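Long-range contacts in concanavalin A-like lectin protein kinase family protein (Theobroma cacao, PDB 6CTH), which probably phosphorylates serine and threonine residues of proteins as a plant receptor-like kinase, here with its kinase domain bound to magnesium and an oxindole-type inhibitor: residues 136-141 against 194-199; 185-190 against 272-277; 125-130 against 278-283; 141-146 against 178-183. One frame throughout, in Å; residues are numbered along the deposited sequence.

Contact 1: residues 136-141 against 194-199; sequences CVLHRD and ASKESD. With MG (magnesium ion), chain C.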
# COMPACT_ATOMS: atom_id res chain seq x y z
N CYS A 136 -0.84 0.25 -18.79
CA CYS A 136 -1.03 0.87 -17.48
C CYS A 136 -1.66 -0.22 -16.58
O CYS A 136 -2.52 -0.98 -17.03
CB CYS A 136 -1.96 2.06 -17.61
SG CYS A 136 -2.51 2.77 -16.03
N VAL A 137 -1.21 -0.27 -15.32
CA VAL A 137 -1.78 -1.13 -14.30
C VAL A 137 -2.37 -0.21 -13.24
O VAL A 137 -1.67 0.64 -12.69
CB VAL A 137 -0.74 -2.03 -13.68
CG1 VAL A 137 -1.28 -2.82 -12.50
CG2 VAL A 137 -0.24 -3.00 -14.74
N LEU A 138 -3.64 -0.40 -12.95
CA LEU A 138 -4.29 0.33 -11.86
C LEU A 138 -4.34 -0.66 -10.74
O LEU A 138 -4.81 -1.77 -10.92
CB LEU A 138 -5.70 0.75 -12.25
CG LEU A 138 -5.79 1.66 -13.45
CD1 LEU A 138 -7.24 2.03 -13.70
CD2 LEU A 138 -4.98 2.91 -13.22
N HIS A 139 -3.77 -0.29 -9.60
CA HIS A 139 -3.61 -1.20 -8.47
C HIS A 139 -4.94 -1.46 -7.73
O HIS A 139 -5.29 -2.64 -7.43
CB HIS A 139 -2.57 -0.61 -7.51
CG HIS A 139 -2.23 -1.50 -6.37
ND1 HIS A 139 -3.08 -1.69 -5.27
CD2 HIS A 139 -1.16 -2.30 -6.17
CE1 HIS A 139 -2.51 -2.55 -4.44
NE2 HIS A 139 -1.35 -2.95 -4.97
N ARG A 140 -5.61 -0.38 -7.37
CA ARG A 140 -6.93 -0.42 -6.76
C ARG A 140 -6.99 -0.78 -5.28
O ARG A 140 -8.07 -0.80 -4.70
CB ARG A 140 -7.87 -1.28 -7.59
CG ARG A 140 -8.13 -0.70 -8.97
CD ARG A 140 -9.05 -1.56 -9.79
NE ARG A 140 -10.41 -1.53 -9.29
CZ ARG A 140 -11.18 -2.60 -9.13
NH1 ARG A 140 -10.72 -3.80 -9.43
NH2 ARG A 140 -12.41 -2.47 -8.66
N ASP A 141 -5.85 -1.04 -4.67
CA ASP A 141 -5.85 -1.31 -3.23
C ASP A 141 -4.59 -0.87 -2.52
O ASP A 141 -4.01 -1.59 -1.69
CB ASP A 141 -6.15 -2.77 -2.97
CG ASP A 141 -6.71 -3.03 -1.56
OD1 ASP A 141 -7.16 -2.08 -0.88
OD2 ASP A 141 -6.74 -4.21 -1.19
N ALA A 194 -12.46 3.30 -11.80
CA ALA A 194 -11.07 3.31 -11.32
C ALA A 194 -10.18 4.00 -12.36
O ALA A 194 -10.41 3.89 -13.53
CB ALA A 194 -10.56 1.93 -11.07
N SER A 195 -9.17 4.72 -11.89
CA SER A 195 -8.27 5.48 -12.78
C SER A 195 -6.95 5.68 -12.11
O SER A 195 -6.77 5.40 -10.94
CB SER A 195 -8.90 6.85 -13.05
OG SER A 195 -9.07 7.56 -11.82
N LYS A 196 -6.00 6.26 -12.86
CA LYS A 196 -4.74 6.65 -12.25
C LYS A 196 -5.00 7.59 -11.05
O LYS A 196 -4.38 7.46 -10.02
CB LYS A 196 -3.83 7.37 -13.27
CG LYS A 196 -3.34 6.44 -14.38
CD LYS A 196 -2.53 7.22 -15.45
CE LYS A 196 -2.28 6.29 -16.64
NZ LYS A 196 -1.69 7.10 -17.78
N GLU A 197 -5.96 8.47 -11.23
CA GLU A 197 -6.31 9.48 -10.20
C GLU A 197 -6.92 8.83 -8.92
O GLU A 197 -6.71 9.32 -7.80
CB GLU A 197 -7.27 10.52 -10.77
CG GLU A 197 -6.68 11.48 -11.81
CD GLU A 197 -6.41 10.81 -13.13
OE1 GLU A 197 -7.12 9.84 -13.47
OE2 GLU A 197 -5.41 11.16 -13.82
N SER A 198 -7.68 7.75 -9.07
CA SER A 198 -8.14 7.02 -7.89
C SER A 198 -6.98 6.32 -7.12
O SER A 198 -6.98 6.31 -5.91
CB SER A 198 -9.35 6.09 -8.17
OG SER A 198 -8.99 4.96 -8.94
N ASP A 199 -5.99 5.82 -7.86
CA ASP A 199 -4.80 5.26 -7.25
C ASP A 199 -4.02 6.37 -6.52
O ASP A 199 -3.51 6.16 -5.43
CB ASP A 199 -3.90 4.62 -8.31
CG ASP A 199 -4.16 3.14 -8.49
OD1 ASP A 199 -5.01 2.57 -7.77
OD2 ASP A 199 -3.51 2.53 -9.36
MG MG C . -6.57 -6.17 -1.55
O HOH W 1 -6.17 -6.49 0.40
O HOH W 2 -8.64 -6.27 -1.29
O HOH W 3 -6.69 -8.30 -2.10
O HOH W 4 -6.74 -5.95 -3.64

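Contact 2: residues 185-190 against 272-277; sequences APECLS and PSHNLR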
# COMPACT_ATOMS: atom_id res chain seq x y z
N ALA A 185 -11.30 6.83 -3.37
CA ALA A 185 -11.69 8.16 -3.81
C ALA A 185 -13.20 8.30 -3.92
O ALA A 185 -13.89 7.33 -4.25
CB ALA A 185 -11.05 8.47 -5.18
N PRO A 186 -13.73 9.52 -3.69
CA PRO A 186 -15.20 9.63 -3.72
C PRO A 186 -15.90 9.21 -5.01
O PRO A 186 -16.99 8.59 -4.92
CB PRO A 186 -15.48 11.12 -3.39
CG PRO A 186 -14.20 11.79 -3.51
CD PRO A 186 -13.08 10.79 -3.36
N GLU A 187 -15.29 9.52 -6.16
CA GLU A 187 -15.83 9.12 -7.43
C GLU A 187 -15.90 7.57 -7.60
O GLU A 187 -16.69 7.11 -8.40
CB GLU A 187 -15.12 9.81 -8.62
CG GLU A 187 -13.73 9.26 -8.95
CD GLU A 187 -12.61 9.82 -8.11
OE1 GLU A 187 -12.86 10.67 -7.17
OE2 GLU A 187 -11.43 9.41 -8.40
N CYS A 188 -15.11 6.79 -6.86
CA CYS A 188 -15.29 5.33 -6.86
C CYS A 188 -16.68 4.97 -6.47
O CYS A 188 -17.30 4.12 -7.12
CB CYS A 188 -14.39 4.60 -5.86
SG CYS A 188 -12.63 4.66 -6.27
N LEU A 189 -17.18 5.58 -5.40
CA LEU A 189 -18.50 5.20 -4.93
C LEU A 189 -19.62 5.80 -5.76
O LEU A 189 -20.71 5.21 -5.82
CB LEU A 189 -18.74 5.62 -3.48
CG LEU A 189 -17.89 5.02 -2.38
CD1 LEU A 189 -18.58 5.33 -1.06
CD2 LEU A 189 -17.63 3.52 -2.57
N SER A 190 -19.40 6.99 -6.32
CA SER A 190 -20.44 7.65 -7.11
C SER A 190 -20.56 7.11 -8.52
O SER A 190 -21.67 6.99 -9.01
CB SER A 190 -20.29 9.18 -7.14
OG SER A 190 -19.03 9.61 -7.62
N PRO A 272 -10.74 15.86 -3.12
CA PRO A 272 -12.03 15.26 -3.46
C PRO A 272 -12.34 15.24 -4.95
O PRO A 272 -12.92 14.26 -5.43
CB PRO A 272 -13.05 16.14 -2.69
CG PRO A 272 -12.25 16.63 -1.54
CD PRO A 272 -10.88 16.89 -2.07
N SER A 273 -11.89 16.25 -5.68
CA SER A 273 -12.14 16.35 -7.12
C SER A 273 -11.01 15.68 -7.88
O SER A 273 -9.87 16.11 -7.80
CB SER A 273 -12.22 17.79 -7.59
OG SER A 273 -13.06 18.42 -6.73
N HIS A 274 -11.32 14.59 -8.56
CA HIS A 274 -10.28 13.83 -9.24
C HIS A 274 -9.50 14.65 -10.26
O HIS A 274 -8.33 14.42 -10.44
CB HIS A 274 -10.83 12.55 -9.88
CG HIS A 274 -11.77 12.80 -11.01
ND1 HIS A 274 -11.33 12.94 -12.31
CD2 HIS A 274 -13.11 12.94 -11.03
CE1 HIS A 274 -12.37 13.24 -13.08
NE2 HIS A 274 -13.46 13.21 -12.34
N ASN A 275 -10.14 15.63 -10.90
CA ASN A 275 -9.42 16.43 -11.91
C ASN A 275 -8.35 17.36 -11.34
O ASN A 275 -7.53 17.88 -12.10
CB ASN A 275 -10.42 17.20 -12.80
CG ASN A 275 -11.04 18.36 -12.09
OD1 ASN A 275 -11.57 18.22 -11.02
ND2 ASN A 275 -10.98 19.53 -12.71
N LEU A 276 -8.31 17.56 -10.03
CA LEU A 276 -7.30 18.41 -9.41
C LEU A 276 -6.15 17.66 -8.82
O LEU A 276 -5.24 18.27 -8.24
CB LEU A 276 -7.98 19.25 -8.31
CG LEU A 276 -9.16 20.15 -8.73
CD1 LEU A 276 -9.58 21.07 -7.57
CD2 LEU A 276 -8.80 21.02 -9.93
N ARG A 277 -6.17 16.31 -8.91
CA ARG A 277 -5.08 15.53 -8.39
C ARG A 277 -3.93 15.50 -9.38
O ARG A 277 -4.16 15.54 -10.60
CB ARG A 277 -5.53 14.08 -8.09
CG ARG A 277 -6.63 13.99 -7.02
CD ARG A 277 -7.13 12.59 -6.78
NE ARG A 277 -8.45 12.64 -6.15
CZ ARG A 277 -9.45 11.85 -6.46
NH1 ARG A 277 -9.30 10.82 -7.28
NH2 ARG A 277 -10.62 12.08 -5.93
O HOH W 5 -13.76 13.19 -7.65

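Contact 3: residues 125-130 against 278-283; sequences ALLYLH and PSIRQV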
# COMPACT_ATOMS: atom_id res chain seq x y z
N ALA A 125 7.08 3.00 -7.29
CA ALA A 125 6.25 1.86 -7.68
C ALA A 125 5.05 2.28 -8.54
O ALA A 125 4.76 1.67 -9.54
CB ALA A 125 5.78 1.10 -6.45
N LEU A 126 4.35 3.30 -8.08
CA LEU A 126 3.18 3.79 -8.78
C LEU A 126 3.52 4.34 -10.16
O LEU A 126 2.77 4.17 -11.10
CB LEU A 126 2.46 4.83 -7.93
CG LEU A 126 0.97 4.98 -8.18
CD1 LEU A 126 0.30 3.63 -8.36
CD2 LEU A 126 0.32 5.75 -7.04
N LEU A 127 4.63 5.03 -10.26
CA LEU A 127 5.07 5.57 -11.56
C LEU A 127 5.27 4.42 -12.54
O LEU A 127 4.85 4.47 -13.69
CB LEU A 127 6.34 6.37 -11.43
CG LEU A 127 6.90 6.99 -12.70
CD1 LEU A 127 5.94 7.98 -13.30
CD2 LEU A 127 8.26 7.65 -12.44
N TYR A 128 5.92 3.39 -12.05
CA TYR A 128 6.16 2.19 -12.88
C TYR A 128 4.84 1.55 -13.31
O TYR A 128 4.61 1.22 -14.49
CB TYR A 128 7.06 1.24 -12.14
CG TYR A 128 7.25 -0.12 -12.83
CD1 TYR A 128 8.15 -0.26 -13.85
CD2 TYR A 128 6.55 -1.27 -12.42
CE1 TYR A 128 8.34 -1.49 -14.50
CE2 TYR A 128 6.74 -2.49 -13.04
CZ TYR A 128 7.65 -2.61 -14.07
OH TYR A 128 7.79 -3.84 -14.66
N LEU A 129 3.91 1.40 -12.35
CA LEU A 129 2.63 0.86 -12.68
C LEU A 129 1.86 1.68 -13.69
O LEU A 129 1.30 1.13 -14.66
CB LEU A 129 1.76 0.65 -11.39
CG LEU A 129 2.23 -0.39 -10.36
CD1 LEU A 129 1.30 -0.39 -9.16
CD2 LEU A 129 2.35 -1.77 -10.98
N HIS A 130 1.80 2.98 -13.49
CA HIS A 130 0.93 3.83 -14.32
C HIS A 130 1.51 4.12 -15.68
O HIS A 130 0.73 4.29 -16.63
CB HIS A 130 0.61 5.15 -13.62
CG HIS A 130 -0.35 5.00 -12.48
ND1 HIS A 130 -0.71 6.06 -11.65
CD2 HIS A 130 -0.98 3.90 -12.00
CE1 HIS A 130 -1.56 5.61 -10.74
NE2 HIS A 130 -1.75 4.31 -10.91
N PRO A 278 -2.69 15.42 -8.86
CA PRO A 278 -1.52 15.35 -9.71
C PRO A 278 -1.33 13.99 -10.34
O PRO A 278 -1.90 13.01 -9.87
CB PRO A 278 -0.38 15.59 -8.74
CG PRO A 278 -0.88 15.00 -7.44
CD PRO A 278 -2.33 15.33 -7.44
N SER A 279 -0.49 13.93 -11.37
CA SER A 279 0.09 12.69 -11.79
C SER A 279 1.15 12.25 -10.79
O SER A 279 1.75 13.06 -10.08
CB SER A 279 0.73 12.78 -13.17
OG SER A 279 1.88 13.62 -13.16
N ILE A 280 1.45 10.95 -10.77
CA ILE A 280 2.46 10.49 -9.82
C ILE A 280 3.85 11.07 -10.20
O ILE A 280 4.68 11.29 -9.33
CB ILE A 280 2.46 8.95 -9.65
CG1 ILE A 280 3.29 8.54 -8.44
CG2 ILE A 280 2.91 8.26 -10.92
CD1 ILE A 280 2.67 8.93 -7.13
N ARG A 281 4.12 11.29 -11.48
CA ARG A 281 5.37 11.92 -11.86
C ARG A 281 5.50 13.34 -11.27
O ARG A 281 6.57 13.72 -10.78
CB ARG A 281 5.56 11.92 -13.38
CG ARG A 281 6.93 12.37 -13.79
CD ARG A 281 7.14 12.29 -15.30
NE ARG A 281 6.85 10.99 -15.93
CZ ARG A 281 7.71 10.00 -16.05
NH1 ARG A 281 8.87 10.08 -15.47
NH2 ARG A 281 7.32 8.92 -16.66
N GLN A 282 4.41 14.10 -11.24
CA GLN A 282 4.42 15.44 -10.64
C GLN A 282 4.66 15.38 -9.16
O GLN A 282 5.35 16.22 -8.60
CB GLN A 282 3.13 16.19 -10.92
CG GLN A 282 2.92 16.59 -12.38
CD GLN A 282 1.52 17.13 -12.65
OE1 GLN A 282 0.50 16.62 -12.18
NE2 GLN A 282 1.48 18.22 -13.42
N VAL A 283 4.05 14.37 -8.50
CA VAL A 283 4.27 14.13 -7.09
C VAL A 283 5.74 13.90 -6.79
O VAL A 283 6.27 14.49 -5.86
CB VAL A 283 3.44 12.88 -6.62
CG1 VAL A 283 3.90 12.37 -5.26
CG2 VAL A 283 1.95 13.22 -6.60
O HOH W 6 -0.36 8.87 -11.99

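Contact 4: residues 141-146 against 178-183; sequences DIKTSN and AGTVGY. With MG (magnesium ion), chain C; FE7 (N-{(3Z)-2-oxo-3-[phenyl({4-[(piperidin-1-yl)methyl]phenyl}amino)methylidene]-2,3-dihydro-1H-indol-5-yl}ethanesulfonamide), chain B.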
# COMPACT_ATOMS: atom_id res chain seq x y z
N ASP A 141 -5.85 -1.04 -4.67
CA ASP A 141 -5.85 -1.31 -3.23
C ASP A 141 -4.59 -0.87 -2.52
O ASP A 141 -4.01 -1.59 -1.69
CB ASP A 141 -6.15 -2.77 -2.97
CG ASP A 141 -6.71 -3.03 -1.56
OD1 ASP A 141 -7.16 -2.08 -0.88
OD2 ASP A 141 -6.74 -4.21 -1.19
N ILE A 142 -4.16 0.33 -2.85
CA ILE A 142 -3.03 0.89 -2.20
C ILE A 142 -3.38 1.20 -0.73
O ILE A 142 -4.31 1.97 -0.50
CB ILE A 142 -2.55 2.12 -2.95
CG1 ILE A 142 -2.02 1.70 -4.34
CG2 ILE A 142 -1.51 2.87 -2.16
CD1 ILE A 142 -1.95 2.87 -5.32
N LYS A 143 -2.62 0.65 0.21
CA LYS A 143 -2.76 0.93 1.62
C LYS A 143 -1.51 0.38 2.34
O LYS A 143 -0.76 -0.40 1.75
CB LYS A 143 -4.04 0.26 2.17
CG LYS A 143 -4.13 -1.20 1.89
CD LYS A 143 -5.47 -1.81 2.39
CE LYS A 143 -5.67 -3.25 2.08
NZ LYS A 143 -6.97 -3.80 2.62
N THR A 144 -1.27 0.81 3.59
CA THR A 144 -0.01 0.40 4.25
C THR A 144 0.13 -1.09 4.58
O THR A 144 1.25 -1.61 4.54
CB THR A 144 0.34 1.24 5.51
OG1 THR A 144 -0.52 0.89 6.56
CG2 THR A 144 0.22 2.71 5.28
N SER A 145 -0.96 -1.83 4.76
CA SER A 145 -0.86 -3.28 4.89
C SER A 145 -0.46 -4.02 3.62
O SER A 145 -0.20 -5.22 3.67
CB SER A 145 -2.16 -3.91 5.42
OG SER A 145 -3.27 -3.58 4.62
N ASN A 146 -0.48 -3.33 2.48
CA ASN A 146 0.01 -3.87 1.23
C ASN A 146 1.40 -3.41 0.89
O ASN A 146 1.88 -3.72 -0.23
CB ASN A 146 -0.94 -3.51 0.09
CG ASN A 146 -2.20 -4.35 0.10
OD1 ASN A 146 -2.22 -5.48 0.63
ND2 ASN A 146 -3.23 -3.84 -0.47
N ALA A 178 -14.92 -2.21 -5.85
CA ALA A 178 -14.24 -2.90 -4.75
C ALA A 178 -13.09 -2.05 -4.31
O ALA A 178 -12.56 -1.27 -5.08
CB ALA A 178 -13.75 -4.27 -5.21
N GLY A 179 -12.68 -2.23 -3.08
CA GLY A 179 -11.52 -1.58 -2.56
C GLY A 179 -11.55 -1.58 -1.06
O GLY A 179 -12.39 -2.25 -0.44
N THR A 180 -10.69 -0.80 -0.46
CA THR A 180 -10.63 -0.75 0.99
C THR A 180 -11.19 0.62 1.49
O THR A 180 -10.67 1.69 1.19
CB THR A 180 -9.23 -1.01 1.50
OG1 THR A 180 -8.81 -2.32 1.07
CG2 THR A 180 -9.21 -0.97 3.04
N VAL A 181 -12.26 0.52 2.29
CA VAL A 181 -12.86 1.69 2.89
C VAL A 181 -11.81 2.51 3.63
O VAL A 181 -11.06 1.91 4.43
CB VAL A 181 -14.03 1.14 3.83
CG1 VAL A 181 -14.36 2.14 4.90
CG2 VAL A 181 -15.19 0.92 2.89
N GLY A 182 -11.74 3.80 3.34
CA GLY A 182 -10.75 4.74 3.91
C GLY A 182 -9.65 5.13 2.92
O GLY A 182 -8.90 6.09 3.15
N TYR A 183 -9.54 4.34 1.86
CA TYR A 183 -8.57 4.58 0.77
C TYR A 183 -9.20 4.79 -0.58
O TYR A 183 -8.45 4.90 -1.60
CB TYR A 183 -7.59 3.39 0.65
CG TYR A 183 -6.99 3.18 1.97
CD1 TYR A 183 -5.86 3.86 2.36
CD2 TYR A 183 -7.65 2.37 2.91
CE1 TYR A 183 -5.36 3.71 3.65
CE2 TYR A 183 -7.16 2.24 4.18
CZ TYR A 183 -6.02 2.90 4.55
OH TYR A 183 -5.61 2.75 5.84
MG MG C . -6.57 -6.17 -1.55
C4 FE7 B . 4.06 -11.28 2.93
C14 FE7 B . 0.53 -9.92 6.47
C5 FE7 B . 4.93 -11.66 1.89
C6 FE7 B . 4.53 -11.64 0.56
C11 FE7 B . 3.12 -10.76 5.88
C7 FE7 B . 3.25 -11.20 0.26
C8 FE7 B . 6.15 -11.90 3.77
C9 FE7 B . 4.80 -11.43 4.17
C10 FE7 B . 4.47 -11.19 5.48
C12 FE7 B . 2.04 -11.63 5.74
C13 FE7 B . 0.76 -11.21 6.04
N1 FE7 B . 6.15 -12.01 2.42
N2 FE7 B . 5.44 -11.25 6.40
C3 FE7 B . 2.79 -10.82 2.60
N3 FE7 B . 5.79 -11.98 12.79
O2 FE7 B . 7.10 -12.16 4.51
C2 FE7 B . 2.40 -10.76 1.26
N FE7 B . 1.17 -10.16 0.86
S FE7 B . -0.01 -9.48 1.74
O FE7 B . 0.11 -9.92 3.09
O1 FE7 B . -1.23 -9.68 1.04
C1 FE7 B . 0.52 -7.80 1.60
C FE7 B . 0.91 -7.57 0.16
C16 FE7 B . 2.88 -9.47 6.33
C15 FE7 B . 1.59 -9.05 6.62
C17 FE7 B . 5.48 -11.14 7.81
C22 FE7 B . 4.33 -10.98 8.57
C21 FE7 B . 4.41 -10.83 9.94
C20 FE7 B . 5.64 -10.84 10.59
C19 FE7 B . 6.78 -10.99 9.82
C18 FE7 B . 6.71 -11.14 8.45
C23 FE7 B . 5.73 -10.69 12.09
C28 FE7 B . 6.02 -11.79 14.22
C27 FE7 B . 6.18 -13.11 14.94
C26 FE7 B . 4.98 -14.00 14.72
C25 FE7 B . 4.64 -14.10 13.25
C24 FE7 B . 4.55 -12.74 12.61
O HOH W 7 -2.85 2.02 5.47
O HOH W 1 -6.17 -6.49 0.40
O HOH W 2 -8.64 -6.27 -1.29
O HOH W 3 -6.69 -8.30 -2.10
O HOH W 4 -6.74 -5.95 -3.64

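Contact 1: residues 136-141 against 194-199
Asp199 turns its carboxylate end-on to the backbone of the HRD motif, His139-Arg140-Asp141, and grips two successive amides. OD2 accepts from His139 N at 2.8 Å and OD1 from Arg140 N at 3.0 Å, each through its syn lone pair and nearly straight (158° and 159°). The fork fixes the carboxylate's rotation and pins the start of the catalytic loop. His139, its CG anti to the backbone N, swings its ring away from Asp199; ND1 accepts Asp141 N in the ring plane at 2.9 Å. Asp141 points away and binds the magnesium ion through OD2 at 2.0 Å, a site completed by Asp159 and four waters.

Leu138 reaches across with both methyls: CD2 rests 3.5 Å from Lys196 N, while CD1 lies over the backbone of Ala194 and Ser195. The extended Lys196 chain runs past Cys136, CE 3.6 Å from SG, toward a salt bridge with Glu131. A capping box of Ser195 and Ser198 starts helix 196-212. Asp199 and Leu138 join this helix start to strand 136-138 and the turn beyond; the strand pairs with strand 164-166 and is flanked by helix 112-132, whose His130 also bonds Asp199 OD2.

Contact 2: residues 185-190 against 272-277
The APE motif, Ala185-Pro186-Glu187, which closes the activation segment of protein kinases, is tied here to the loop between helices 256-269 and 280-287. Ala185 presents its methyl obliquely to the Arg277 guanidinium, CB lying 3.6 Å from NH1. Pro186 follows with its ring pointed at the loop: CG touches the Pro272 carbonyl oxygen at 3.4 Å, and CD approaches the Arg277 tip.

Glu187 carries the contact. Its CG sits between the backbone N and the carbonyl carbon (chi1 76°) and the chain bends again at chi2, which folds the carboxylate back to meet Arg277 tip to tip. The arginine chain is extended from CG to NE and grips end-on, NH1 to OE2 at 2.8 Å and NH2 to OE1 at 2.9 Å, both oxygens using their syn lone pairs. With the two planes only 23° apart, this is a nearly flat two-pronged salt bridge, the APE glutamate-to-arginine pair familiar from the protein kinase fold. The guanidinium is held further by His271 O on NE, and His274 CA lies over the centre of one face. Glu187 OE2 also touches His274 CB, at 3.5 Å. Beside the ion pair a single water joins three groups: it donates to Glu187 OE1 at 2.7 Å and to Pro272 O at 2.6 Å, and accepts His274 N at 3.0 Å.

Contact 3: residues 125-130 against 278-283
Ile280, in the first turn of helix 280-287, packs against helix 112-132, and its CB is directed toward that helix. From CB the two branches part. CG2, set between the backbone N and the carbonyl carbon, presses on the main chain of helix 112-132, 3.5 Å from Leu127 CA, and lies obliquely to the His130 ring. CG1, anti to the backbone N (chi1 -167°), meets Leu126 CB at 3.8 Å. The tip, CD1, ends 4.0 Å from Leu126 CD2, the two side chains crossing obliquely.

Leu127 leans its own end in from the flank. Its CD1 reaches Ile280 CG2 at 3.9 Å and, in the conformer described here, one of two modelled for Arg281, also sits over the centre of one face of the Arg281 guanidinium, 3.7 Å above the plane, an apolar methyl on a flat cationic group. The polar link is a water in the plane of the His130 ring, 2.9 Å from ND1, which accepts the N-H of Ile280 at 3.0 Å; His130 NE2 is bonded to Asp199. Ser279 and Gln282 close the helix start as a capping box, with Gln282 N donating to Ser279 OG. Such packing of the helix before the catalytic loop against the last helix of the domain belongs to the largely helical C-lobe of the protein kinase fold.

Contact 4: residues 141-146 against 178-183
Residues 141-146 come closest to 178-183 where Asp141 CA lies 5.7 Å from Gly179 CA, and 178-183 then folds into a type II turn from Thr180 to Tyr183 with Gly182 at its positive-phi corner. Thr180 aims its side chain at the other loop. Its hydroxyl, anti to the carbonyl carbon, donates to the syn lone pair of Asp141 OD1, with OG1 2.6 Å from OD1, and accepts from Lys143 NZ at 2.8 Å. Lys143 reaches it by leaving the backbone in the crowded position (chi1 53°) and then running fully extended, crossing Thr180 at about a right angle. The hydroxyl therefore bridges a carboxylate and an ammonium, and the lysine charge probably polarises it toward the aspartate.

This places the catalytic loop, in its HRDxKxxN form, against the end of the activation segment; the lysine-threonine-aspartate arrangement is known from serine/threonine kinases. Tyr183 turns one ring face to the base of the same lysine, whose CB stands 3.9 Å from the ring centroid and 6° off its normal, a CH-pi contact. The phenol OH is held by Glu209 and by a water that also meets Thr144 N and OG1. Asn146 folds its amide back, ND2 donating to Asp141 O at 2.7 Å in the carbonyl plane, while its OD1 faces the ethyl group of the inhibitor, 3.7 Å from C1.

Overall arrangement
All four contacts lie in the helical lobe of the kinase domain, with contact 1 as the hub: its centre is 10 to 12 Å from the other three, whereas contact 3 is about 17 Å from both contacts 2 and 4. Helix 196-212 touches every site. Along the chain, 125-130 and 278-283 form the outermost pair and enclose the rest; contact 4 falls between the segments of contact 1, and contacts 1 and 2 interleave. Contacts 1 and 4 share Asp141 and the magnesium ion. The set therefore links the metal and inhibitor site, through the catalytic loop and activation segment, to the last helices of the domain.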